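Local coordinates for hemolysin activator protein CdiB (Acinetobacter baumannii ACICU, PDB 6WIL) that probably secretes a contact-dependent growth inhibition toxin across the outer membrane, as a two-partner secretion transporter of the Omp85 superfamily, at residues K172-R183 against Q276-L284; Q138-V146 against L161-V169. All coordinates share one frame; numbering follows the deposited sequence.

Contact 1 of 2, residues K172-R183 against Q276-L284; sequences KRLDQGLENLKR and QLPVGYYDL. With SO4 (sulfate ion), chain B.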
loop_
_atom_site.group_PDB
_atom_site.type_symbol
_atom_site.label_atom_id
_atom_site.label_comp_id
_atom_site.label_asym_id
_atom_site.label_seq_id
_atom_site.Cartn_x
_atom_site.Cartn_y
_atom_site.Cartn_z
ATOM N N LYS A 172 -4.560 -18.185 3.291
ATOM C CA LYS A 172 -3.732 -17.120 2.733
ATOM C C LYS A 172 -3.988 -16.952 1.240
ATOM O O LYS A 172 -3.995 -15.827 0.729
ATOM C CB LYS A 172 -2.252 -17.403 2.990
ATOM C CG LYS A 172 -1.793 -17.141 4.415
ATOM C CD LYS A 172 -0.297 -17.391 4.551
ATOM C CE LYS A 172 -0.010 -18.568 5.467
ATOM N NZ LYS A 172 -0.321 -18.249 6.891
ATOM N N ARG A 173 -4.198 -18.061 0.529
ATOM C CA ARG A 173 -4.490 -18.000 -0.896
ATOM C C ARG A 173 -5.926 -17.573 -1.166
ATOM O O ARG A 173 -6.183 -16.877 -2.154
ATOM C CB ARG A 173 -4.199 -19.353 -1.545
ATOM C CG ARG A 173 -2.769 -19.813 -1.317
ATOM C CD ARG A 173 -2.428 -21.066 -2.102
ATOM N NE ARG A 173 -0.997 -21.336 -2.042
ATOM C CZ ARG A 173 -0.137 -21.048 -3.013
ATOM N NH1 ARG A 173 -0.564 -20.494 -4.139
ATOM N NH2 ARG A 173 1.150 -21.322 -2.860
ATOM N N LEU A 174 -6.868 -17.966 -0.304
ATOM C CA LEU A 174 -8.234 -17.465 -0.432
ATOM C C LEU A 174 -8.272 -15.949 -0.285
ATOM O O LEU A 174 -8.943 -15.256 -1.058
ATOM C CB LEU A 174 -9.143 -18.120 0.608
ATOM C CG LEU A 174 -9.281 -19.643 0.604
ATOM C CD1 LEU A 174 -10.427 -20.070 1.515
ATOM C CD2 LEU A 174 -9.483 -20.163 -0.807
ATOM N N ASP A 175 -7.560 -15.419 0.714
ATOM C CA ASP A 175 -7.564 -13.979 0.949
ATOM C C ASP A 175 -6.892 -13.229 -0.192
ATOM O O ASP A 175 -7.357 -12.157 -0.596
ATOM C CB ASP A 175 -6.870 -13.658 2.272
ATOM C CG ASP A 175 -7.732 -13.968 3.482
ATOM O OD1 ASP A 175 -8.912 -14.340 3.306
ATOM O OD2 ASP A 175 -7.224 -13.830 4.616
ATOM N N GLN A 176 -5.790 -13.769 -0.714
ATOM C CA GLN A 176 -5.116 -13.137 -1.840
ATOM C C GLN A 176 -6.032 -13.070 -3.053
ATOM O O GLN A 176 -6.210 -12.005 -3.658
ATOM C CB GLN A 176 -3.835 -13.895 -2.177
ATOM C CG GLN A 176 -2.997 -13.206 -3.228
ATOM C CD GLN A 176 -2.507 -11.845 -2.763
ATOM O OE1 GLN A 176 -2.321 -11.616 -1.566
ATOM N NE2 GLN A 176 -2.302 -10.933 -3.710
ATOM N N GLY A 177 -6.628 -14.207 -3.423
ATOM C CA GLY A 177 -7.541 -14.220 -4.551
ATOM C C GLY A 177 -8.760 -13.345 -4.330
ATOM O O GLY A 177 -9.223 -12.664 -5.248
ATOM N N LEU A 178 -9.294 -13.348 -3.107
ATOM C CA LEU A 178 -10.412 -12.466 -2.790
ATOM C C LEU A 178 -10.035 -11.000 -2.976
ATOM O O LEU A 178 -10.834 -10.206 -3.486
ATOM C CB LEU A 178 -10.885 -12.728 -1.362
ATOM C CG LEU A 178 -12.012 -11.872 -0.794
ATOM C CD1 LEU A 178 -13.038 -12.760 -0.119
ATOM C CD2 LEU A 178 -11.431 -10.896 0.204
ATOM N N GLU A 179 -8.820 -10.619 -2.570
ATOM C CA GLU A 179 -8.394 -9.230 -2.728
ATOM C C GLU A 179 -8.251 -8.862 -4.197
ATOM O O GLU A 179 -8.609 -7.751 -4.604
ATOM C CB GLU A 179 -7.080 -8.993 -1.988
ATOM C CG GLU A 179 -7.249 -8.466 -0.579
ATOM C CD GLU A 179 -5.991 -8.628 0.250
ATOM O OE1 GLU A 179 -6.100 -9.054 1.418
ATOM O OE2 GLU A 179 -4.890 -8.346 -0.272
ATOM N N ASN A 180 -7.730 -9.787 -5.006
ATOM C CA ASN A 180 -7.607 -9.545 -6.438
ATOM C C ASN A 180 -8.970 -9.354 -7.091
ATOM O O ASN A 180 -9.125 -8.517 -7.988
ATOM C CB ASN A 180 -6.854 -10.698 -7.098
ATOM C CG ASN A 180 -5.402 -10.746 -6.687
ATOM O OD1 ASN A 180 -4.883 -9.792 -6.113
ATOM N ND2 ASN A 180 -4.731 -11.851 -6.995
ATOM N N LEU A 181 -9.975 -10.118 -6.652
ATOM C CA LEU A 181 -11.301 -9.994 -7.247
ATOM C C LEU A 181 -12.018 -8.740 -6.768
ATOM O O LEU A 181 -12.886 -8.217 -7.477
ATOM C CB LEU A 181 -12.151 -11.228 -6.937
ATOM C CG LEU A 181 -11.700 -12.569 -7.514
ATOM C CD1 LEU A 181 -12.772 -13.643 -7.317
ATOM C CD2 LEU A 181 -11.345 -12.425 -8.980
ATOM N N LYS A 182 -11.684 -8.246 -5.579
ATOM C CA LYS A 182 -12.339 -7.050 -5.063
ATOM C C LYS A 182 -11.869 -5.775 -5.744
ATOM O O LYS A 182 -12.427 -4.708 -5.468
ATOM C CB LYS A 182 -12.132 -6.940 -3.553
ATOM C CG LYS A 182 -13.076 -7.819 -2.752
ATOM C CD LYS A 182 -12.581 -8.006 -1.333
ATOM C CE LYS A 182 -12.453 -6.687 -0.589
ATOM N NZ LYS A 182 -13.772 -6.103 -0.226
ATOM N N ARG A 183 -10.865 -5.852 -6.619
ATOM C CA ARG A 183 -10.513 -4.683 -7.414
ATOM C C ARG A 183 -11.601 -4.353 -8.426
ATOM O O ARG A 183 -11.822 -3.178 -8.731
ATOM C CB ARG A 183 -9.179 -4.906 -8.123
ATOM C CG ARG A 183 -7.998 -4.978 -7.178
ATOM C CD ARG A 183 -6.705 -5.203 -7.929
ATOM N NE ARG A 183 -5.595 -5.459 -7.020
ATOM C CZ ARG A 183 -4.321 -5.491 -7.391
ATOM N NH1 ARG A 183 -3.991 -5.271 -8.657
ATOM N NH2 ARG A 183 -3.377 -5.737 -6.495
ATOM N N GLN A 276 -2.814 -1.627 -14.200
ATOM C CA GLN A 276 -2.448 -2.540 -13.126
ATOM C C GLN A 276 -3.319 -3.783 -13.210
ATOM O O GLN A 276 -4.546 -3.669 -13.272
ATOM C CB GLN A 276 -2.625 -1.866 -11.761
ATOM C CG GLN A 276 -1.631 -2.307 -10.707
ATOM C CD GLN A 276 -1.883 -1.646 -9.366
ATOM O OE1 GLN A 276 -2.609 -0.655 -9.276
ATOM N NE2 GLN A 276 -1.293 -2.198 -8.314
ATOM N N LEU A 277 -2.693 -4.960 -13.213
ATOM C CA LEU A 277 -3.431 -6.213 -13.163
ATOM C C LEU A 277 -2.717 -7.190 -12.237
ATOM O O LEU A 277 -1.479 -7.230 -12.215
ATOM C CB LEU A 277 -3.596 -6.839 -14.554
ATOM C CG LEU A 277 -2.482 -7.695 -15.160
ATOM C CD1 LEU A 277 -2.987 -8.389 -16.413
ATOM C CD2 LEU A 277 -1.256 -6.858 -15.472
ATOM N N PRO A 278 -3.459 -7.974 -11.458
ATOM C CA PRO A 278 -2.831 -8.960 -10.572
ATOM C C PRO A 278 -2.714 -10.332 -11.213
ATOM O O PRO A 278 -3.518 -10.732 -12.053
ATOM C CB PRO A 278 -3.801 -9.004 -9.385
ATOM C CG PRO A 278 -5.138 -8.809 -10.032
ATOM C CD PRO A 278 -4.906 -7.852 -11.195
ATOM N N VAL A 279 -1.675 -11.056 -10.808
ATOM C CA VAL A 279 -1.528 -12.472 -11.138
ATOM C C VAL A 279 -1.252 -13.256 -9.863
ATOM O O VAL A 279 -0.091 -13.501 -9.503
ATOM C CB VAL A 279 -0.424 -12.704 -12.189
ATOM C CG1 VAL A 279 -0.489 -14.129 -12.713
ATOM C CG2 VAL A 279 -0.542 -11.706 -13.334
ATOM N N GLY A 280 -2.320 -13.655 -9.181
ATOM C CA GLY A 280 -2.155 -14.368 -7.927
ATOM C C GLY A 280 -1.482 -13.502 -6.876
ATOM O O GLY A 280 -1.956 -12.404 -6.550
ATOM N N TYR A 281 -0.352 -13.985 -6.355
ATOM C CA TYR A 281 0.439 -13.206 -5.414
ATOM C C TYR A 281 1.232 -12.092 -6.084
ATOM O O TYR A 281 1.740 -11.212 -5.381
ATOM C CB TYR A 281 1.396 -14.116 -4.638
ATOM C CG TYR A 281 0.767 -14.884 -3.500
ATOM C CD1 TYR A 281 0.249 -14.222 -2.391
ATOM C CD2 TYR A 281 0.703 -16.276 -3.530
ATOM C CE1 TYR A 281 -0.328 -14.918 -1.353
ATOM C CE2 TYR A 281 0.130 -16.979 -2.492
ATOM C CZ TYR A 281 -0.382 -16.299 -1.407
ATOM O OH TYR A 281 -0.953 -17.002 -0.375
ATOM N N TYR A 282 1.347 -12.106 -7.408
ATOM C CA TYR A 282 2.096 -11.085 -8.114
ATOM C C TYR A 282 1.211 -9.890 -8.430
ATOM O O TYR A 282 -0.019 -9.956 -8.361
ATOM C CB TYR A 282 2.692 -11.651 -9.403
ATOM C CG TYR A 282 3.829 -12.611 -9.163
ATOM C CD1 TYR A 282 3.581 -13.946 -8.891
ATOM C CD2 TYR A 282 5.150 -12.182 -9.193
ATOM C CE1 TYR A 282 4.614 -14.831 -8.658
ATOM C CE2 TYR A 282 6.192 -13.062 -8.960
ATOM C CZ TYR A 282 5.914 -14.385 -8.692
ATOM O OH TYR A 282 6.950 -15.261 -8.462
ATOM N N ASP A 283 1.861 -8.782 -8.770
ATOM C CA ASP A 283 1.167 -7.586 -9.219
ATOM C C ASP A 283 2.004 -6.936 -10.306
ATOM O O ASP A 283 3.208 -6.740 -10.122
ATOM C CB ASP A 283 0.926 -6.613 -8.058
ATOM C CG ASP A 283 -0.368 -5.818 -8.215
ATOM O OD1 ASP A 283 -1.125 -6.090 -9.170
ATOM O OD2 ASP A 283 -0.630 -4.927 -7.379
ATOM N N LEU A 284 1.376 -6.611 -11.432
ATOM C CA LEU A 284 2.056 -5.990 -12.562
ATOM C C LEU A 284 1.453 -4.620 -12.812
ATOM O O LEU A 284 0.229 -4.472 -12.831
ATOM C CB LEU A 284 1.946 -6.833 -13.836
ATOM C CG LEU A 284 2.713 -8.149 -13.937
ATOM C CD1 LEU A 284 2.126 -9.210 -13.023
ATOM C CD2 LEU A 284 2.722 -8.627 -15.380
HETATM S S SO4 B . 2.679 -19.303 -6.108
HETATM O O1 SO4 B . 2.915 -19.149 -4.674
HETATM O O2 SO4 B . 3.348 -18.220 -6.825
HETATM O O3 SO4 B . 1.240 -19.263 -6.366
HETATM O O4 SO4 B . 3.213 -20.583 -6.566
HETATM O O HOH W 1 -1.549 -8.799 -6.218
HETATM O O HOH W 2 -6.072 -4.440 -10.891
#
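Gln176 and Asn180 of helix 171-181, in a POTRA domain, with Arg183 just beyond it, meet the type II' hairpin turn Val279-Tyr282 between strands 266-279 and 282-295 at the barrel rim. Hydrogen bonds converge on the turn: Gly280 O accepts from Asn180 ND2 at 2.9 Å, nearly straight (168°) and within the amide plane, and from Gln176 NE2 at 3.2 Å, more bent. Asn180 ND2 also bonds Gly160 O, and Gln176 OE1 is held by Arg325 of the next barrel strand, fixing both amides. Packing of the Tyr281 ring flanks these bonds: it crosses the Gln176 side chain at a slant, CD1 3.5 Å from Gln176 CG, and its CE2 sits over one face of the Arg173 guanidinium, the planes 75° apart. Pro278 CB packs against Asn180 and over a face of the Arg183 guanidinium. Through NH1 to O3 at 3.1 Å, Arg173 binds a sulfate, probably from the crystallisation liquor, to which Arg321 also donates. Charge closes the far end: extended from CG to NE, Arg183 forms a salt bridge with Asp283, gripping it end-on, NH1 to OD1 and NH2 to OD2, each at 3.0 Å. Gln276 NE2 reaches Asp283 OD2 from the face opposite Arg183 NH2.

Contact 2 of 2, residues Q138-V146 against L161-V169; sequences QIGRLNKIV and LPFKAGDIV
Arg141 and Ile168 form a single beta bridge that joins strand 132-149 of the POTRA fold to the loop between its two helices, 154-160 and 171-181. Three backbone bonds hold the loop: Val169 N to Gly140 O, Leu142 N to Asp167 O at 2.8 Å, and Gly166 N to Leu142 O at 2.7 Å, the last delivered by a type II turn from Lys164 to Asp167. Arg141 folds back along this seam. Its chain bends at chi3 (110°), bringing NE within 3.3 Å of Gly166 O for a weak bond at the guanidinium edge, while Ile168 CG1 sits over the rim of one face of the same group. The same CG1 also meets Ile139 CG2 at 3.7 Å. Leu142 points inward from the strand: with CG opposite the backbone N (chi1 -177°), CD2 reaches Phe163 CD1 at 3.6 Å and lies 3.5 Å from Lys164 O; the Leu142 and Phe163 side chains cross at about a right angle. With CG between its own N and carbonyl carbon (chi1 57°), the Phe163 ring takes Leu142 CD2 and Ile145 CD1 obliquely. Ile145 CD1 lies 4.1 Å from Phe163 CE1 and also approaches Leu161 CD1, whereas Leu161 CB covers part of one ring face. Val169 CG2 packs against the Arg141 carbonyl carbon and Leu142 CB. Beyond the loop, Phe163 also touches Leu174 and Leu207. The chemistry therefore divides: backbone bonds, with weak help from Arg141 NE, set the loop's path, while aliphatic and aromatic groups join it to the hydrophobic layer between sheet and helices.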
loop_
_atom_site.group_PDB
_atom_site.type_symbol
_atom_site.label_atom_id
_atom_site.label_comp_id
_atom_site.label_asym_id
_atom_site.label_seq_id
_atom_site.Cartn_x
_atom_site.Cartn_y
_atom_site.Cartn_z
ATOM N N GLN A 138 -6.125 -35.102 8.012
ATOM C CA GLN A 138 -7.220 -35.101 7.047
ATOM C C GLN A 138 -7.065 -33.867 6.174
ATOM O O GLN A 138 -7.525 -32.775 6.509
ATOM C CB GLN A 138 -8.566 -35.119 7.755
ATOM C CG GLN A 138 -9.086 -36.511 8.012
ATOM C CD GLN A 138 -10.116 -36.541 9.118
ATOM O OE1 GLN A 138 -10.491 -35.500 9.659
ATOM N NE2 GLN A 138 -10.571 -37.738 9.471
ATOM N N ILE A 139 -6.407 -34.049 5.032
ATOM C CA ILE A 139 -6.106 -32.942 4.132
ATOM C C ILE A 139 -7.402 -32.489 3.465
ATOM O O ILE A 139 -7.986 -33.218 2.659
ATOM C CB ILE A 139 -5.051 -33.336 3.096
ATOM C CG1 ILE A 139 -3.789 -33.840 3.805
ATOM C CG2 ILE A 139 -4.739 -32.160 2.189
ATOM C CD1 ILE A 139 -2.563 -33.886 2.919
ATOM N N GLY A 140 -7.855 -31.284 3.808
ATOM C CA GLY A 140 -9.040 -30.709 3.201
ATOM C C GLY A 140 -8.717 -29.973 1.917
ATOM O O GLY A 140 -7.881 -29.063 1.906
ATOM N N ARG A 141 -9.374 -30.356 0.827
ATOM C CA ARG A 141 -9.051 -29.853 -0.497
ATOM C C ARG A 141 -10.242 -29.113 -1.092
ATOM O O ARG A 141 -11.357 -29.132 -0.563
ATOM C CB ARG A 141 -8.623 -30.990 -1.430
ATOM C CG ARG A 141 -7.500 -31.845 -0.881
ATOM C CD ARG A 141 -7.080 -32.896 -1.889
ATOM N NE ARG A 141 -5.755 -32.623 -2.432
ATOM C CZ ARG A 141 -4.643 -33.213 -2.010
ATOM N NH1 ARG A 141 -4.700 -34.122 -1.044
ATOM N NH2 ARG A 141 -3.476 -32.903 -2.560
ATOM N N LEU A 142 -9.980 -28.451 -2.214
ATOM C CA LEU A 142 -10.990 -27.695 -2.935
ATOM C C LEU A 142 -11.593 -28.566 -4.026
ATOM O O LEU A 142 -10.861 -29.149 -4.828
ATOM C CB LEU A 142 -10.375 -26.434 -3.542
ATOM C CG LEU A 142 -11.307 -25.477 -4.282
ATOM C CD1 LEU A 142 -12.311 -24.861 -3.322
ATOM C CD2 LEU A 142 -10.508 -24.398 -4.994
ATOM N N ASN A 143 -12.917 -28.657 -4.053
ATOM C CA ASN A 143 -13.600 -29.456 -5.057
ATOM C C ASN A 143 -14.054 -28.637 -6.260
ATOM O O ASN A 143 -13.702 -28.972 -7.396
ATOM C CB ASN A 143 -14.789 -30.162 -4.408
ATOM C CG ASN A 143 -15.640 -30.924 -5.400
ATOM O OD1 ASN A 143 -16.858 -30.850 -5.359
ATOM N ND2 ASN A 143 -14.994 -31.691 -6.286
ATOM N N LYS A 144 -14.825 -27.571 -6.037
ATOM C CA LYS A 144 -15.296 -26.713 -7.117
ATOM C C LYS A 144 -15.281 -25.260 -6.665
ATOM O O LYS A 144 -15.567 -24.950 -5.507
ATOM C CB LYS A 144 -16.724 -27.069 -7.571
ATOM C CG LYS A 144 -17.047 -28.553 -7.683
ATOM C CD LYS A 144 -18.494 -28.771 -8.121
ATOM C CE LYS A 144 -19.501 -28.218 -7.113
ATOM N NZ LYS A 144 -20.915 -28.398 -7.573
ATOM N N ILE A 145 -14.970 -24.369 -7.598
ATOM C CA ILE A 145 -15.251 -22.950 -7.426
ATOM C C ILE A 145 -16.600 -22.681 -8.078
ATOM O O ILE A 145 -16.783 -22.941 -9.271
ATOM C CB ILE A 145 -14.141 -22.077 -8.032
ATOM C CG1 ILE A 145 -12.843 -22.273 -7.248
ATOM C CG2 ILE A 145 -14.551 -20.606 -8.035
ATOM C CD1 ILE A 145 -11.617 -22.401 -8.118
ATOM N N VAL A 146 -17.559 -22.206 -7.291
ATOM C CA VAL A 146 -18.933 -22.027 -7.744
ATOM C C VAL A 146 -19.222 -20.537 -7.818
ATOM O O VAL A 146 -19.192 -19.838 -6.797
ATOM C CB VAL A 146 -19.938 -22.739 -6.822
ATOM C CG1 VAL A 146 -21.368 -22.367 -7.202
ATOM C CG2 VAL A 146 -19.745 -24.249 -6.889
ATOM N N LEU A 161 -6.918 -15.928 -8.927
ATOM C CA LEU A 161 -6.832 -16.857 -7.805
ATOM C C LEU A 161 -5.562 -17.680 -7.920
ATOM O O LEU A 161 -5.377 -18.370 -8.935
ATOM C CB LEU A 161 -8.042 -17.777 -7.769
ATOM C CG LEU A 161 -9.416 -17.121 -7.786
ATOM C CD1 LEU A 161 -10.487 -18.196 -7.741
ATOM C CD2 LEU A 161 -9.558 -16.169 -6.619
ATOM N N PRO A 162 -4.673 -17.657 -6.924
ATOM C CA PRO A 162 -3.438 -18.446 -7.024
ATOM C C PRO A 162 -3.641 -19.926 -6.737
ATOM O O PRO A 162 -2.672 -20.656 -6.511
ATOM C CB PRO A 162 -2.527 -17.788 -5.982
ATOM C CG PRO A 162 -3.477 -17.243 -4.971
ATOM C CD PRO A 162 -4.679 -16.783 -5.738
ATOM N N PHE A 163 -4.891 -20.380 -6.749
ATOM C CA PHE A 163 -5.231 -21.771 -6.491
ATOM C C PHE A 163 -6.181 -22.266 -7.573
ATOM O O PHE A 163 -6.724 -21.488 -8.360
ATOM C CB PHE A 163 -5.862 -21.947 -5.101
ATOM C CG PHE A 163 -7.092 -21.111 -4.882
ATOM C CD1 PHE A 163 -8.345 -21.592 -5.226
ATOM C CD2 PHE A 163 -6.997 -19.847 -4.322
ATOM C CE1 PHE A 163 -9.481 -20.829 -5.022
ATOM C CE2 PHE A 163 -8.131 -19.077 -4.115
ATOM C CZ PHE A 163 -9.374 -19.570 -4.465
ATOM N N LYS A 164 -6.383 -23.582 -7.605
ATOM C CA LYS A 164 -7.264 -24.208 -8.579
ATOM C C LYS A 164 -8.025 -25.342 -7.911
ATOM O O LYS A 164 -7.781 -25.689 -6.752
ATOM C CB LYS A 164 -6.487 -24.740 -9.789
ATOM C CG LYS A 164 -5.639 -25.960 -9.478
ATOM C CD LYS A 164 -4.717 -26.297 -10.633
ATOM C CE LYS A 164 -3.878 -25.089 -11.017
ATOM N NZ LYS A 164 -2.745 -25.446 -11.916
ATOM N N ALA A 165 -8.959 -25.918 -8.663
ATOM C CA ALA A 165 -9.721 -27.053 -8.165
ATOM C C ALA A 165 -8.793 -28.232 -7.897
ATOM O O ALA A 165 -7.893 -28.529 -8.688
ATOM C CB ALA A 165 -10.806 -27.437 -9.170
ATOM N N GLY A 166 -9.003 -28.894 -6.760
ATOM C CA GLY A 166 -8.160 -29.995 -6.346
ATOM C C GLY A 166 -6.994 -29.622 -5.453
ATOM O O GLY A 166 -6.328 -30.522 -4.927
ATOM N N ASP A 167 -6.720 -28.332 -5.267
ATOM C CA ASP A 167 -5.641 -27.910 -4.389
ATOM C C ASP A 167 -6.069 -27.995 -2.927
ATOM O O ASP A 167 -7.247 -28.163 -2.598
ATOM C CB ASP A 167 -5.197 -26.484 -4.717
ATOM C CG ASP A 167 -4.342 -26.410 -5.964
ATOM O OD1 ASP A 167 -4.170 -27.451 -6.631
ATOM O OD2 ASP A 167 -3.837 -25.310 -6.274
ATOM N N ILE A 168 -5.088 -27.865 -2.042
ATOM C CA ILE A 168 -5.351 -27.865 -0.608
ATOM C C ILE A 168 -5.827 -26.478 -0.197
ATOM O O ILE A 168 -5.226 -25.465 -0.572
ATOM C CB ILE A 168 -4.095 -28.283 0.172
ATOM C CG1 ILE A 168 -3.653 -29.682 -0.265
ATOM C CG2 ILE A 168 -4.358 -28.243 1.669
ATOM C CD1 ILE A 168 -2.285 -30.084 0.241
ATOM N N VAL A 169 -6.916 -26.432 0.568
ATOM C CA VAL A 169 -7.508 -25.163 0.978
ATOM C C VAL A 169 -6.586 -24.466 1.970
ATOM O O VAL A 169 -6.280 -25.006 3.040
ATOM C CB VAL A 169 -8.899 -25.380 1.584
ATOM C CG1 VAL A 169 -9.408 -24.090 2.207
ATOM C CG2 VAL A 169 -9.863 -25.885 0.526
#

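Overall arrangement
After helix 8-27 the chain builds the first POTRA domain, and strand 132-149 carries it into the second; it then passes through helix 154-160 and returns in the loop 161-169, where contact 2 closes a short local loop. Helix 171-181 follows at once and opens contact 1, which closes only after strands 185-193 and 204-213 and the first barrel strands have been traversed. The two contacts are thus in series, neither nested nor crossed. Their centres lie about 16 Å apart, and they touch directly: Leu161 packs on Gly177, and Arg173 NH1 lies beside Pro162 O. Contact 2 ties this helix's preceding loop to the POTRA sheet, and contact 1 ties the helix to the barrel rim.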